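PDB 5NPY: flagellar basal body protein from Helicobacter pylori, which probably forms part of the flagellar hook, the curved segment that links the rotary motor in the cell envelope to the filament. Local coordinates for residues Ile195-Asn200 against His454-Ser460. Residues are numbered along the deposited sequence; the frame is centred on the assembly and turned at random.
Sequences ISVNLN and HDSSDLS
N198, the last residue of strand 192-198, grips the loop 454-460 with its amide. Its CB lies 3.7 Å from S457 OG; CG, anti to the backbone N (chi1 -178°), carries the amide to the loop backbone. N198 OD1 accepts two bonds in its carbonyl plane, from S457 OG at 2.9 Å and from L459 N at 2.7 Å, while L459 CB packs against the same oxygen. ND2 gives a nearly straight bond (167°) to L459 O and a second to D463 O further along the loop, so the amide reads both polar backbone atoms of L459. Beside it the two segments run parallel through a single beta bridge: S457 N donates to V197 O, and L199 N to S457 O at 2.8 Å. One step back, V197 N finds not a carbonyl but the hydroxyl of S456 (V197 N to S456 OG 3.0 Å), which also bonds L448 O. Beyond the bridge, N200 ND2 bonds Q462 O and, weakly, S460 O. Side-chain amides and a hydroxyl thus extend a short parallel pairing, tying an irregular loop to the strand that 442-447 and 465-471 flank; the in-plane bonds to S457 OG, L459 N and L459 O hold the N198 amide at one rotation.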
# COMPACT_ATOMS: atom_id res chain seq x y z
N ILE A 195 -1.73 -0.74 2.49
CA ILE A 195 -2.26 0.34 1.65
C ILE A 195 -2.53 1.57 2.51
O ILE A 195 -2.89 1.48 3.69
CB ILE A 195 -3.54 -0.04 0.86
CG1 ILE A 195 -4.68 -0.39 1.81
CG2 ILE A 195 -3.23 -1.15 -0.15
CD1 ILE A 195 -6.03 -0.56 1.14
N SER A 196 -2.33 2.73 1.91
CA SER A 196 -2.79 3.99 2.45
C SER A 196 -3.95 4.43 1.57
O SER A 196 -3.80 4.55 0.36
CB SER A 196 -1.68 5.04 2.49
OG SER A 196 -0.80 4.99 1.37
N VAL A 197 -5.12 4.62 2.20
CA VAL A 197 -6.35 5.02 1.53
C VAL A 197 -7.00 6.11 2.37
O VAL A 197 -7.00 6.04 3.61
CB VAL A 197 -7.31 3.82 1.33
CG1 VAL A 197 -7.66 3.13 2.67
CG2 VAL A 197 -8.55 4.24 0.65
N ASN A 198 -7.56 7.10 1.72
CA ASN A 198 -8.39 8.07 2.40
C ASN A 198 -9.83 7.68 2.12
O ASN A 198 -10.17 7.33 0.99
CB ASN A 198 -8.09 9.49 1.94
CG ASN A 198 -8.91 10.50 2.68
OD1 ASN A 198 -8.57 10.83 3.82
ND2 ASN A 198 -9.94 11.03 2.04
N LEU A 199 -10.67 7.71 3.15
CA LEU A 199 -12.07 7.33 3.02
C LEU A 199 -12.92 8.55 3.33
O LEU A 199 -12.99 8.98 4.48
CB LEU A 199 -12.42 6.16 3.93
CG LEU A 199 -11.71 4.79 3.71
CD1 LEU A 199 -12.10 3.80 4.78
CD2 LEU A 199 -11.98 4.18 2.36
N ASN A 200 -13.55 9.10 2.32
CA ASN A 200 -14.37 10.29 2.50
C ASN A 200 -15.83 9.90 2.59
O ASN A 200 -16.33 9.18 1.71
CB ASN A 200 -14.15 11.27 1.35
CG ASN A 200 -14.78 12.66 1.62
OD1 ASN A 200 -15.97 12.77 1.90
ND2 ASN A 200 -13.98 13.71 1.51
N HIS A 454 2.68 6.76 3.26
CA HIS A 454 1.46 7.46 3.63
C HIS A 454 0.66 6.61 4.61
O HIS A 454 0.79 5.38 4.64
CB HIS A 454 0.57 7.80 2.40
CG HIS A 454 1.32 8.48 1.30
ND1 HIS A 454 1.34 9.85 1.15
CD2 HIS A 454 2.12 7.99 0.32
CE1 HIS A 454 2.09 10.17 0.12
NE2 HIS A 454 2.58 9.06 -0.41
N ASP A 455 -0.15 7.30 5.43
CA ASP A 455 -1.10 6.74 6.38
C ASP A 455 -2.52 6.87 5.84
O ASP A 455 -2.85 7.82 5.12
CB ASP A 455 -1.00 7.48 7.73
CG ASP A 455 0.40 7.41 8.33
OD1 ASP A 455 0.92 6.30 8.49
OD2 ASP A 455 0.98 8.47 8.64
N SER A 456 -3.37 5.91 6.22
CA SER A 456 -4.77 5.98 5.83
C SER A 456 -5.52 6.97 6.71
O SER A 456 -5.16 7.23 7.86
CB SER A 456 -5.43 4.60 5.88
OG SER A 456 -4.76 3.70 5.02
N SER A 457 -6.57 7.57 6.13
CA SER A 457 -7.21 8.69 6.79
C SER A 457 -8.67 8.78 6.39
O SER A 457 -9.11 8.15 5.43
CB SER A 457 -6.49 10.00 6.47
OG SER A 457 -6.15 10.02 5.09
N ASP A 458 -9.43 9.54 7.19
CA ASP A 458 -10.78 9.93 6.84
C ASP A 458 -10.85 11.45 6.66
O ASP A 458 -11.71 12.12 7.24
CB ASP A 458 -11.76 9.43 7.91
CG ASP A 458 -11.60 10.14 9.26
OD1 ASP A 458 -10.50 10.63 9.58
OD2 ASP A 458 -12.59 10.22 10.00
N LEU A 459 -9.93 12.01 5.85
CA LEU A 459 -9.85 13.46 5.62
C LEU A 459 -11.03 13.96 4.79
O LEU A 459 -11.29 13.45 3.70
CB LEU A 459 -8.55 13.83 4.90
CG LEU A 459 -7.23 13.67 5.65
CD1 LEU A 459 -6.00 13.92 4.74
CD2 LEU A 459 -7.21 14.55 6.90
N SER A 460 -11.71 14.99 5.30
CA SER A 460 -12.91 15.51 4.66
C SER A 460 -12.61 16.27 3.38
O SER A 460 -13.41 16.25 2.44
CB SER A 460 -13.68 16.42 5.63
OG SER A 460 -14.98 15.93 5.90